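Local structure of iron-binding protein (Staphylococcus epidermidis, 4M7O) at residues Asn213-Lys225 with Ile241-Gly254. The protein is probably a periplasmic-type solute-binding protein that captures iron, most likely in chelated form, for uptake into the cell. Residues are numbered along the deposited sequence; the frame is centred on the assembly and turned at random.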
loop_
_atom_site.group_PDB
_atom_site.type_symbol
_atom_site.label_atom_id
_atom_site.label_comp_id
_atom_site.label_asym_id
_atom_site.label_seq_id
_atom_site.Cartn_x
_atom_site.Cartn_y
_atom_site.Cartn_z
ATOM N N ASN A 213 8.074 -20.379 -14.855
ATOM C CA ASN A 213 8.602 -19.626 -15.992
ATOM C C ASN A 213 7.898 -18.291 -16.279
ATOM O O ASN A 213 7.336 -18.106 -17.358
ATOM C CB ASN A 213 8.590 -20.520 -17.244
ATOM C CG ASN A 213 9.428 -19.966 -18.357
ATOM O OD1 ASN A 213 10.120 -18.966 -18.184
ATOM N ND2 ASN A 213 9.379 -20.618 -19.520
ATOM N N PRO A 214 7.944 -17.343 -15.324
ATOM C CA PRO A 214 7.296 -16.038 -15.522
ATOM C C PRO A 214 7.931 -15.232 -16.656
ATOM O O PRO A 214 9.105 -15.458 -16.998
ATOM C CB PRO A 214 7.522 -15.316 -14.177
ATOM C CG PRO A 214 8.678 -16.037 -13.537
ATOM C CD PRO A 214 8.594 -17.456 -14.003
ATOM N N ASP A 215 7.155 -14.334 -17.252
ATOM C CA ASP A 215 7.646 -13.502 -18.341
ATOM C C ASP A 215 8.245 -12.216 -17.783
ATOM O O ASP A 215 9.008 -11.531 -18.451
ATOM C CB ASP A 215 6.494 -13.180 -19.287
ATOM C CG ASP A 215 5.778 -14.431 -19.778
ATOM O OD1 ASP A 215 6.446 -15.330 -20.350
ATOM O OD2 ASP A 215 4.544 -14.527 -19.579
ATOM N N ILE A 216 7.894 -11.883 -16.546
ATOM C CA ILE A 216 8.355 -10.650 -15.925
ATOM C C ILE A 216 8.607 -10.924 -14.442
ATOM O O ILE A 216 7.794 -11.591 -13.800
ATOM C CB ILE A 216 7.272 -9.550 -16.029
ATOM C CG1 ILE A 216 6.780 -9.403 -17.478
ATOM C CG2 ILE A 216 7.779 -8.226 -15.475
ATOM C CD1 ILE A 216 5.699 -8.373 -17.669
ATOM N N LEU A 217 9.729 -10.438 -13.908
ATOM C CA LEU A 217 9.987 -10.497 -12.460
ATOM C C LEU A 217 9.893 -9.083 -11.907
ATOM O O LEU A 217 10.476 -8.140 -12.464
ATOM C CB LEU A 217 11.383 -11.049 -12.159
ATOM C CG LEU A 217 11.837 -12.298 -12.924
ATOM C CD1 LEU A 217 13.258 -12.726 -12.507
ATOM C CD2 LEU A 217 10.872 -13.442 -12.664
ATOM N N ILE A 218 9.143 -8.913 -10.828
ATOM C CA ILE A 218 9.088 -7.606 -10.179
ATOM C C ILE A 218 9.337 -7.771 -8.697
ATOM O O ILE A 218 8.545 -8.417 -8.007
ATOM C CB ILE A 218 7.717 -6.932 -10.361
ATOM C CG1 ILE A 218 7.369 -6.836 -11.848
ATOM C CG2 ILE A 218 7.688 -5.548 -9.672
ATOM C CD1 ILE A 218 6.128 -6.054 -12.134
ATOM N N SER A 219 10.435 -7.200 -8.210
ATOM C CA SER A 219 10.700 -7.172 -6.774
ATOM C C SER A 219 10.042 -5.959 -6.129
ATOM O O SER A 219 10.124 -4.843 -6.648
ATOM C CB SER A 219 12.195 -7.107 -6.503
ATOM O OG SER A 219 12.399 -6.660 -5.174
ATOM N N THR A 220 9.393 -6.163 -4.989
ATOM C CA THR A 220 8.681 -5.061 -4.351
ATOM C C THR A 220 9.385 -4.563 -3.106
ATOM O O THR A 220 8.765 -3.940 -2.248
ATOM C CB THR A 220 7.246 -5.461 -3.995
ATOM O OG1 THR A 220 7.271 -6.529 -3.033
ATOM C CG2 THR A 220 6.527 -5.923 -5.240
ATOM N N GLU A 221 10.679 -4.838 -3.004
ATOM C CA GLU A 221 11.403 -4.532 -1.777
ATOM C C GLU A 221 12.055 -3.164 -1.803
ATOM O O GLU A 221 12.683 -2.764 -0.830
ATOM C CB GLU A 221 12.457 -5.596 -1.498
ATOM C CG GLU A 221 11.879 -6.925 -1.105
ATOM C CD GLU A 221 12.938 -7.875 -0.617
ATOM O OE1 GLU A 221 13.521 -8.582 -1.459
ATOM O OE2 GLU A 221 13.197 -7.908 0.607
ATOM N N GLY A 222 11.909 -2.450 -2.914
ATOM C CA GLY A 222 12.433 -1.094 -3.012
ATOM C C GLY A 222 13.935 -1.045 -3.216
ATOM O O GLY A 222 14.583 -0.068 -2.840
ATOM N N LYS A 223 14.486 -2.105 -3.802
ATOM C CA LYS A 223 15.907 -2.167 -4.116
ATOM C C LYS A 223 16.107 -1.445 -5.433
ATOM O O LYS A 223 15.166 -1.298 -6.208
ATOM C CB LYS A 223 16.357 -3.617 -4.317
ATOM C CG LYS A 223 15.948 -4.610 -3.246
ATOM C CD LYS A 223 16.940 -4.615 -2.097
ATOM C CE LYS A 223 16.885 -5.925 -1.316
ATOM N NZ LYS A 223 17.622 -5.798 -0.029
ATOM N N SER A 224 17.335 -1.023 -5.707
ATOM C CA SER A 224 17.654 -0.447 -7.002
ATOM C C SER A 224 17.521 -1.546 -8.040
ATOM O O SER A 224 17.670 -2.721 -7.718
ATOM C CB SER A 224 19.083 0.081 -7.009
ATOM O OG SER A 224 20.008 -0.987 -6.909
ATOM N N LYS A 225 17.229 -1.172 -9.277
ATOM C CA LYS A 225 17.045 -2.157 -10.330
ATOM C C LYS A 225 18.311 -2.970 -10.525
ATOM O O LYS A 225 18.248 -4.182 -10.647
ATOM C CB LYS A 225 16.661 -1.462 -11.638
ATOM C CG LYS A 225 16.261 -2.413 -12.761
ATOM C CD LYS A 225 15.916 -1.614 -14.019
ATOM C CE LYS A 225 15.343 -2.488 -15.131
ATOM N NZ LYS A 225 14.848 -1.645 -16.265
ATOM N N ILE A 241 14.659 -18.822 -17.344
ATOM C CA ILE A 241 13.365 -18.125 -17.272
ATOM C C ILE A 241 13.095 -17.069 -18.366
ATOM O O ILE A 241 13.991 -16.280 -18.688
ATOM C CB ILE A 241 13.220 -17.478 -15.873
ATOM C CG1 ILE A 241 13.348 -18.539 -14.775
ATOM C CG2 ILE A 241 11.910 -16.716 -15.731
ATOM C CD1 ILE A 241 13.265 -17.931 -13.365
ATOM N N ASN A 242 11.874 -17.081 -18.932
ATOM C CA ASN A 242 11.417 -16.108 -19.943
ATOM C C ASN A 242 11.901 -14.695 -19.555
ATOM O O ASN A 242 12.626 -14.042 -20.299
ATOM C CB ASN A 242 9.867 -16.066 -20.016
ATOM C CG ASN A 242 9.226 -17.201 -20.862
ATOM O OD1 ASN A 242 9.800 -18.262 -21.072
ATOM N ND2 ASN A 242 7.994 -16.961 -21.320
ATOM N N ALA A 243 11.500 -14.257 -18.359
ATOM C CA ALA A 243 11.821 -12.918 -17.843
ATOM C C ALA A 243 13.303 -12.558 -17.879
ATOM O O ALA A 243 13.657 -11.445 -18.238
ATOM C CB ALA A 243 11.292 -12.759 -16.430
ATOM N N VAL A 244 14.165 -13.487 -17.485
ATOM C CA VAL A 244 15.593 -13.203 -17.466
ATOM C C VAL A 244 16.153 -13.102 -18.885
ATOM O O VAL A 244 16.958 -12.215 -19.164
ATOM C CB VAL A 244 16.378 -14.239 -16.641
ATOM C CG1 VAL A 244 17.850 -13.859 -16.570
ATOM C CG2 VAL A 244 15.793 -14.349 -15.238
ATOM N N LYS A 245 15.708 -13.987 -19.780
ATOM C CA LYS A 245 16.154 -13.982 -21.182
ATOM C C LYS A 245 15.730 -12.712 -21.929
ATOM O O LYS A 245 16.453 -12.220 -22.796
ATOM C CB LYS A 245 15.625 -15.217 -21.933
ATOM C CG LYS A 245 16.296 -16.530 -21.561
ATOM N N ASN A 246 14.550 -12.201 -21.595
ATOM C CA ASN A 246 14.003 -11.011 -22.239
ATOM C C ASN A 246 14.269 -9.734 -21.444
ATOM O O ASN A 246 13.778 -8.663 -21.808
ATOM C CB ASN A 246 12.497 -11.179 -22.472
ATOM C CG ASN A 246 12.179 -12.332 -23.406
ATOM O OD1 ASN A 246 12.940 -12.628 -24.321
ATOM N ND2 ASN A 246 11.048 -12.990 -23.174
ATOM N N THR A 247 15.046 -9.853 -20.367
ATOM C CA THR A 247 15.418 -8.708 -19.538
ATOM C C THR A 247 14.183 -7.938 -19.071
ATOM O O THR A 247 14.087 -6.729 -19.247
ATOM C CB THR A 247 16.395 -7.767 -20.272
ATOM O OG1 THR A 247 17.345 -8.553 -20.994
ATOM C CG2 THR A 247 17.138 -6.889 -19.284
ATOM N N ARG A 248 13.225 -8.661 -18.505
ATOM C CA ARG A 248 12.047 -8.032 -17.932
ATOM C C ARG A 248 12.160 -8.204 -16.428
ATOM O O ARG A 248 11.373 -8.924 -15.807
ATOM C CB ARG A 248 10.762 -8.673 -18.462
ATOM C CG ARG A 248 10.647 -8.718 -19.989
ATOM C CD ARG A 248 10.501 -7.339 -20.612
ATOM N NE ARG A 248 9.433 -6.564 -19.983
ATOM C CZ ARG A 248 8.133 -6.722 -20.231
ATOM N NH1 ARG A 248 7.238 -5.968 -19.603
ATOM N NH2 ARG A 248 7.722 -7.637 -21.100
ATOM N N ILE A 249 13.177 -7.556 -15.867
ATOM C CA ILE A 249 13.475 -7.601 -14.439
ATOM C C ILE A 249 13.315 -6.192 -13.895
ATOM O O ILE A 249 14.074 -5.296 -14.275
ATOM C CB ILE A 249 14.926 -8.066 -14.220
ATOM C CG1 ILE A 249 15.131 -9.464 -14.792
ATOM C CG2 ILE A 249 15.306 -8.065 -12.754
ATOM C CD1 ILE A 249 16.572 -9.905 -14.737
ATOM N N GLU A 250 12.325 -5.971 -13.029
ATOM C CA GLU A 250 12.031 -4.615 -12.552
ATOM C C GLU A 250 11.921 -4.578 -11.033
ATOM O O GLU A 250 11.756 -5.613 -10.390
ATOM C CB GLU A 250 10.725 -4.091 -13.164
ATOM C CG GLU A 250 10.579 -4.310 -14.668
ATOM C CD GLU A 250 11.398 -3.335 -15.500
ATOM O OE1 GLU A 250 11.838 -2.297 -14.961
ATOM O OE2 GLU A 250 11.601 -3.607 -16.705
ATOM N N THR A 251 12.018 -3.380 -10.464
ATOM C CA THR A 251 11.842 -3.223 -9.028
ATOM C C THR A 251 10.853 -2.128 -8.752
ATOM O O THR A 251 10.752 -1.158 -9.501
ATOM C CB THR A 251 13.128 -2.835 -8.322
ATOM O OG1 THR A 251 13.530 -1.533 -8.762
ATOM C CG2 THR A 251 14.210 -3.831 -8.640
ATOM N N VAL A 252 10.141 -2.273 -7.649
ATOM C CA VAL A 252 9.199 -1.248 -7.240
ATOM C C VAL A 252 9.280 -1.148 -5.716
ATOM O O VAL A 252 9.756 -2.091 -5.066
ATOM C CB VAL A 252 7.806 -1.633 -7.780
ATOM C CG1 VAL A 252 7.058 -2.571 -6.819
ATOM C CG2 VAL A 252 7.024 -0.415 -8.134
ATOM N N ASP A 253 8.903 -0.007 -5.143
ATOM C CA ASP A 253 8.798 0.108 -3.686
ATOM C C ASP A 253 7.374 -0.280 -3.308
ATOM O O ASP A 253 6.444 0.533 -3.435
ATOM C CB ASP A 253 9.097 1.537 -3.211
ATOM C CG ASP A 253 9.168 1.653 -1.682
ATOM O OD1 ASP A 253 8.375 0.997 -0.961
ATOM O OD2 ASP A 253 10.028 2.414 -1.190
ATOM N N GLY A 254 7.215 -1.516 -2.839
ATOM C CA GLY A 254 5.907 -2.119 -2.664
ATOM C C GLY A 254 5.020 -1.341 -1.726
ATOM O O GLY A 254 3.814 -1.200 -1.973
#
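Asn213 OD1 accepts the backbone N-H of Asn242 at 2.7 Å in a nearly straight bond lying in the carbonyl plane. A chi1 of -165°, which sets CG opposite the backbone N, carries the Asn213 amide to the first turn of helix 242-245, where it crosses the Asn242 amide at about a right angle; the bond from ND2 to Asn242 OD1 is weak. Next to it, Ala243 N reaches a lone pair of Pro214 O at 3.0 Å, so two N-H groups of the opening turn are taken by 213-225.

Beyond the helix, strands 216-219 and 249-251 run parallel, their axes 22° apart. Leu217 bonds through N to Arg248 O and through O to Glu250 N (both 2.9 Å), and Ser219 repeats the pattern with Glu250 O and Val252 N. Leu217 CG packs on Ala243 CB at 3.6 Å. The Arg248 chain, bent at chi2 and chi3, brings its guanidinium over Ile216, whose CG1 lies under one face; NH1 also binds Ile275 O. At the other end, Thr251 OG1 donates to Lys223 O (3.0 Å), and the extended Lys225 chain forms a weak salt bridge from NZ to Glu250 OE1 (3.3 Å).

The strands form a beta-alpha-beta crossover through helices 225-234 and 242-245, in a mixed sheet where 216-219 also pairs with strand 162-168; Tyr228 of helix 225-234 covers Leu217, Ser219, Ile249 and Thr251, while helix 264-275 packs against Ile216, Ile218 and Glu250.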